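Local coordinates for endonuclease V (Bacillus subtilis, PDB 3GA2), which probably repairs deaminated DNA by cutting double-stranded DNA at the second phosphodiester bond 3' to a deoxyinosine, using magnesium, at residues 5-10 / 91-96; 188-193 / 203-208. The protein carries 1 engineered substitution. All coordinates share one frame; numbering follows the deposited sequence.

Interaction 1. Residues 5-10 / 91-96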
loop_
_atom_site.group_PDB
_atom_site.type_symbol
_atom_site.label_atom_id
_atom_site.label_comp_id
_atom_site.label_asym_id
_atom_site.label_seq_id
_atom_site.Cartn_x
_atom_site.Cartn_y
_atom_site.Cartn_z
ATOM N N ASP A 5 5.723 7.983 -16.017
ATOM C CA ASP A 5 7.122 7.567 -15.952
ATOM C C ASP A 5 7.889 8.522 -15.039
ATOM O O ASP A 5 8.718 9.306 -15.500
ATOM C CB ASP A 5 7.742 7.585 -17.352
ATOM C CG ASP A 5 9.013 6.761 -17.437
ATOM O OD1 ASP A 5 9.892 6.911 -16.562
ATOM O OD2 ASP A 5 9.139 5.964 -18.389
ATOM N N VAL A 6 7.603 8.449 -13.743
ATOM C CA VAL A 6 8.245 9.314 -12.759
ATOM C C VAL A 6 9.767 9.246 -12.822
ATOM O O VAL A 6 10.430 10.261 -13.027
ATOM C CB VAL A 6 7.802 8.950 -11.329
ATOM C CG1 VAL A 6 8.395 9.933 -10.338
ATOM C CG2 VAL A 6 6.283 8.950 -11.242
ATOM N N HIS A 7 10.317 8.050 -12.636
ATOM C CA HIS A 7 11.759 7.873 -12.672
ATOM C C HIS A 7 12.161 6.446 -13.009
ATOM O O HIS A 7 11.338 5.529 -13.006
ATOM C CB HIS A 7 12.385 8.256 -11.326
ATOM C CG HIS A 7 11.944 7.397 -10.181
ATOM N ND1 HIS A 7 10.895 7.740 -9.352
ATOM C CD2 HIS A 7 12.420 6.219 -9.715
ATOM C CE1 HIS A 7 10.749 6.814 -8.424
ATOM N NE2 HIS A 7 11.662 5.879 -8.620
ATOM N N LYS A 8 13.447 6.265 -13.282
ATOM C CA LYS A 8 13.982 4.955 -13.618
ATOM C C LYS A 8 14.454 4.265 -12.347
ATOM O O LYS A 8 14.532 4.884 -11.288
ATOM C CB LYS A 8 15.148 5.114 -14.596
ATOM C CG LYS A 8 16.296 5.933 -14.028
ATOM C CD LYS A 8 16.949 6.802 -15.087
ATOM C CE LYS A 8 17.955 7.756 -14.458
ATOM N NZ LYS A 8 18.420 8.796 -15.417
ATOM N N PHE A 9 14.768 2.981 -12.455
ATOM C CA PHE A 9 15.231 2.216 -11.305
ATOM C C PHE A 9 16.690 1.808 -11.471
ATOM O O PHE A 9 17.016 0.623 -11.441
ATOM C CB PHE A 9 14.346 0.982 -11.130
ATOM C CG PHE A 9 12.913 1.314 -10.828
ATOM C CD1 PHE A 9 12.506 1.579 -9.524
ATOM C CD2 PHE A 9 11.982 1.426 -11.853
ATOM C CE1 PHE A 9 11.194 1.953 -9.249
ATOM C CE2 PHE A 9 10.671 1.799 -11.589
ATOM C CZ PHE A 9 10.277 2.064 -10.283
ATOM N N ASP A 10 17.569 2.795 -11.645
ATOM C CA ASP A 10 18.996 2.528 -11.817
ATOM C C ASP A 10 19.826 2.942 -10.602
ATOM O O ASP A 10 21.055 2.987 -10.677
ATOM C CB ASP A 10 19.535 3.261 -13.048
ATOM C CG ASP A 10 18.808 2.887 -14.318
ATOM O OD1 ASP A 10 18.740 1.681 -14.646
ATOM O OD2 ASP A 10 18.308 3.803 -15.001
ATOM N N LEU A 91 12.707 -0.807 0.448
ATOM C CA LEU A 91 11.883 -1.880 -0.086
ATOM C C LEU A 91 11.020 -1.418 -1.256
ATOM O O LEU A 91 10.932 -2.098 -2.277
ATOM C CB LEU A 91 10.982 -2.436 1.013
ATOM C CG LEU A 91 10.061 -3.584 0.601
ATOM C CD1 LEU A 91 10.897 -4.769 0.123
ATOM C CD2 LEU A 91 9.187 -3.981 1.783
ATOM N N ALA A 92 10.384 -0.261 -1.101
ATOM C CA ALA A 92 9.516 0.282 -2.137
ATOM C C ALA A 92 10.157 0.298 -3.520
ATOM O O ALA A 92 9.490 0.030 -4.522
ATOM C CB ALA A 92 9.069 1.684 -1.761
ATOM N N PHE A 93 11.449 0.613 -3.584
ATOM C CA PHE A 93 12.133 0.659 -4.873
ATOM C C PHE A 93 12.191 -0.701 -5.559
ATOM O O PHE A 93 12.082 -0.787 -6.783
ATOM C CB PHE A 93 13.553 1.220 -4.727
ATOM C CG PHE A 93 13.595 2.692 -4.426
ATOM C CD1 PHE A 93 13.363 3.159 -3.137
ATOM C CD2 PHE A 93 13.858 3.614 -5.436
ATOM C CE1 PHE A 93 13.395 4.525 -2.856
ATOM C CE2 PHE A 93 13.892 4.980 -5.164
ATOM C CZ PHE A 93 13.661 5.437 -3.872
ATOM N N ARG A 94 12.358 -1.768 -4.789
ATOM C CA ARG A 94 12.411 -3.085 -5.406
ATOM C C ARG A 94 11.038 -3.721 -5.573
ATOM O O ARG A 94 10.930 -4.882 -5.964
ATOM C CB ARG A 94 13.336 -4.024 -4.625
ATOM C CG ARG A 94 13.069 -4.145 -3.146
ATOM C CD ARG A 94 13.974 -5.222 -2.548
ATOM N NE ARG A 94 13.956 -5.222 -1.088
ATOM C CZ ARG A 94 14.546 -4.302 -0.331
ATOM N NH1 ARG A 94 15.210 -3.300 -0.894
ATOM N NH2 ARG A 94 14.475 -4.387 0.991
ATOM N N GLU A 95 9.989 -2.958 -5.284
ATOM C CA GLU A 95 8.628 -3.466 -5.426
ATOM C C GLU A 95 7.913 -2.747 -6.560
ATOM O O GLU A 95 7.135 -3.350 -7.289
ATOM C CB GLU A 95 7.837 -3.262 -4.134
ATOM C CG GLU A 95 8.408 -3.968 -2.927
ATOM C CD GLU A 95 7.531 -3.796 -1.702
ATOM O OE1 GLU A 95 7.254 -2.638 -1.328
ATOM O OE2 GLU A 95 7.124 -4.819 -1.114
ATOM N N LEU A 96 8.197 -1.457 -6.701
ATOM C CA LEU A 96 7.577 -0.634 -7.722
ATOM C C LEU A 96 7.564 -1.239 -9.123
ATOM O O LEU A 96 6.530 -1.227 -9.792
ATOM C CB LEU A 96 8.228 0.746 -7.741
ATOM C CG LEU A 96 7.482 1.835 -6.960
ATOM C CD1 LEU A 96 7.015 1.286 -5.624
ATOM C CD2 LEU A 96 8.393 3.046 -6.760
#

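Interaction 2. Residues 188-193 / 203-208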
loop_
_atom_site.group_PDB
_atom_site.type_symbol
_atom_site.label_atom_id
_atom_site.label_comp_id
_atom_site.label_asym_id
_atom_site.label_seq_id
_atom_site.Cartn_x
_atom_site.Cartn_y
_atom_site.Cartn_z
ATOM N N ILE A 188 -4.719 -2.208 12.636
ATOM C CA ILE A 188 -3.877 -2.004 11.472
ATOM C C ILE A 188 -3.359 -0.576 11.569
ATOM O O ILE A 188 -3.839 0.214 12.383
ATOM C CB ILE A 188 -4.649 -2.175 10.152
ATOM C CG1 ILE A 188 -5.877 -1.264 10.138
ATOM C CG2 ILE A 188 -5.026 -3.641 9.960
ATOM C CD1 ILE A 188 -6.414 -1.005 8.756
ATOM N N PHE A 189 -2.374 -0.250 10.742
ATOM C CA PHE A 189 -1.802 1.078 10.763
ATOM C C PHE A 189 -2.041 1.798 9.460
ATOM O O PHE A 189 -1.493 1.456 8.422
ATOM C CB PHE A 189 -0.327 0.971 11.124
ATOM C CG PHE A 189 -0.118 0.285 12.427
ATOM C CD1 PHE A 189 0.108 -1.089 12.475
ATOM C CD2 PHE A 189 -0.293 0.980 13.617
ATOM C CE1 PHE A 189 0.149 -1.762 13.691
ATOM C CE2 PHE A 189 -0.255 0.317 14.841
ATOM C CZ PHE A 189 -0.036 -1.060 14.877
ATOM N N LEU A 190 -2.892 2.808 9.559
ATOM C CA LEU A 190 -3.335 3.603 8.436
ATOM C C LEU A 190 -2.573 4.882 8.201
ATOM O O LEU A 190 -2.283 5.628 9.138
ATOM C CB LEU A 190 -4.809 3.954 8.636
ATOM C CG LEU A 190 -5.456 4.884 7.598
ATOM C CD1 LEU A 190 -5.823 4.067 6.367
ATOM C CD2 LEU A 190 -6.722 5.531 8.182
ATOM N N SER A 191 -2.265 5.137 6.939
ATOM C CA SER A 191 -1.590 6.367 6.564
ATOM C C SER A 191 -2.054 6.741 5.176
ATOM O O SER A 191 -2.435 5.881 4.378
ATOM C CB SER A 191 -0.065 6.205 6.575
ATOM O OG SER A 191 0.379 5.298 5.589
ATOM N N CYS A 192 -2.053 8.035 4.894
ATOM C CA CYS A 192 -2.428 8.480 3.571
ATOM C C CYS A 192 -1.311 7.964 2.691
ATOM O O CYS A 192 -0.202 7.719 3.163
ATOM C CB CYS A 192 -2.419 10.006 3.467
ATOM S SG CYS A 192 -3.714 10.855 4.355
ATOM N N GLY A 193 -1.618 7.780 1.416
ATOM C CA GLY A 193 -0.604 7.373 0.467
ATOM C C GLY A 193 -0.215 8.725 -0.105
ATOM O O GLY A 193 0.745 9.346 0.349
ATOM N N GLN A 203 -12.198 7.013 6.158
ATOM C CA GLN A 203 -13.570 6.701 5.754
ATOM C C GLN A 203 -13.640 5.612 4.696
ATOM O O GLN A 203 -14.502 4.733 4.755
ATOM C CB GLN A 203 -14.272 7.951 5.224
ATOM C CG GLN A 203 -14.555 9.025 6.262
ATOM C CD GLN A 203 -15.339 8.506 7.455
ATOM O OE1 GLN A 203 -16.260 7.701 7.309
ATOM N NE2 GLN A 203 -14.986 8.982 8.645
ATOM N N ILE A 204 -12.748 5.681 3.714
ATOM C CA ILE A 204 -12.724 4.677 2.661
ATOM C C ILE A 204 -12.325 3.324 3.247
ATOM O O ILE A 204 -12.913 2.297 2.907
ATOM C CB ILE A 204 -11.732 5.059 1.536
ATOM C CG1 ILE A 204 -12.231 6.309 0.801
ATOM C CG2 ILE A 204 -11.575 3.897 0.560
ATOM C CD1 ILE A 204 -11.305 6.788 -0.310
ATOM N N THR A 205 -11.335 3.319 4.138
ATOM C CA THR A 205 -10.885 2.068 4.749
ATOM C C THR A 205 -12.006 1.394 5.536
ATOM O O THR A 205 -12.252 0.197 5.376
ATOM C CB THR A 205 -9.670 2.294 5.686
ATOM O OG1 THR A 205 -8.548 2.737 4.912
ATOM C CG2 THR A 205 -9.295 0.997 6.405
HETATM N N MSE A 206 -12.690 2.164 6.378
HETATM C CA MSE A 206 -13.783 1.618 7.180
HETATM C C MSE A 206 -14.965 1.133 6.346
HETATM O O MSE A 206 -15.664 0.203 6.743
HETATM C CB MSE A 206 -14.276 2.651 8.201
HETATM C CG MSE A 206 -13.281 2.951 9.318
HETATM SE SE MSE A 206 -12.588 1.355 10.155
HETATM C CE MSE A 206 -14.250 0.574 10.788
ATOM N N SER A 207 -15.195 1.762 5.197
ATOM C CA SER A 207 -16.301 1.359 4.331
ATOM C C SER A 207 -16.008 0.028 3.655
ATOM O O SER A 207 -16.894 -0.591 3.066
ATOM C CB SER A 207 -16.557 2.409 3.248
ATOM O OG SER A 207 -17.118 3.587 3.796
ATOM N N LEU A 208 -14.754 -0.403 3.742
ATOM C CA LEU A 208 -14.316 -1.647 3.126
ATOM C C LEU A 208 -14.054 -2.723 4.167
ATOM O O LEU A 208 -13.519 -3.788 3.860
ATOM C CB LEU A 208 -13.045 -1.392 2.315
ATOM C CG LEU A 208 -13.175 -0.373 1.178
ATOM C CD1 LEU A 208 -11.799 -0.094 0.555
ATOM C CD2 LEU A 208 -14.129 -0.910 0.138
#

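Interaction 1. Residues 5-10 / 91-96
Phe9 makes the main apolar contact, setting the far end of its ring against the side chain of Leu96. Its CZ lies 3.5 Å from Leu96 CB, and CE1 is equally near that carbon. The same leucine brings its branch CD2 up to the ring edge, in plane, 3.9 Å from Phe9 CE1. The side chains of Phe9 and Leu96 run nearly perpendicular, and the ring touches both CB and the CD2 methyl of Leu96. Phe9 carries CG anti to its carbonyl carbon (chi1 -63°), which swings the ring over to the other segment although its CB does not point there.

The ring also borders a backbone carbonyl: Phe9 CD1 is 3.6 Å from Phe93 O, an oblique approach.

The aromatic pair His7 and Phe93 is looser, with NE2 of His7 4.2 Å from CE2 of Phe93. Both rings meet His131 as well, Phe93 edge-to-face and His7 with planes at about 30°; Phe17 and Phe135 add further edge-to-face partners, to Phe93 and His7 respectively. Helices 14-25 and 128-136 thus share this aromatic cluster with the N-terminal loop.

In the fold, which belongs to the RNase H clan, residues 91-96 lead into helix 96-105, the link from strand 72-81 to strand 113-116, and the loop 5-10 is laid across that entrance.

Backbone bonds shape the 91-96 turn itself. Ala92 O accepts twice, from Glu95 N at 3.1 Å and from Leu96 N at 2.9 Å, while Arg94 N to Leu91 O is weak. The CB atoms of Arg94 and Glu95 point away from the loop; the guanidinium of Arg94 has Leu91 CA 3.6 Å above its plane, over the centre, and Glu95 OE2 is hydrogen-bonded to Tyr49 OH.

Interaction 2. Residues 188-193 / 203-208
On the helix whose Thr205 packs against Leu190 of the strand, the backbone O of Gln203 is gripped twice by one residue. Ser207 OG donates to it at 3.0 Å, tilted 30° from the carbonyl plane, and Ser207 N reaches it at 3.1 Å from the opposite face. This double hold comes in the last turn of the helix, where Leu208 N bonds to Thr205 O at 3.0 Å.

Across the contact there is no hydrogen bond. Leu190 sends its methyl CD1 to 3.4 Å from Thr205 OG1; the two side chains lie side by side but point opposite ways. That hydroxyl is already taken up by Ser201 O one turn back along the helix, so its polar end is satisfied while the leucine methyl packs beside it. Leu190 holds CG anti to its backbone N (chi1 176°), extending the branch to the helix. The other arm of Thr205, CG2, faces Ile188, whose CD1 stands 4.2 Å away. Ile143 of strand 140-144 touches all three of these side chains, and Leu179 also meets Thr205.

All three touching residues are buried, and the side chain of Ile188 is about 8 Å from that of Asp116, a predicted magnesium ligand. The arrangement is that of a helix laid on one face of the central mixed sheet in an RNase H-like fold.

Starting at the N terminus, the chain lays down the loop 5-10, runs through helix 14-25 and three antiparallel strands, and returns at 91-96 to close interaction 1 over 80 intervening residues. It then passes through helix 96-105 and on through the rest of the sheet before strand 188-194 opens interaction 2, a short closure in which nine residues, five of them already in helix 198-207, separate the two segments. The contacts are in series, neither nested nor crossed. They lie on opposite sides of the chain's centre, their own centres 24 Å apart: interaction 1 ties the N-terminal loop to the start of helix 96-105, interaction 2 a helix to the sheet.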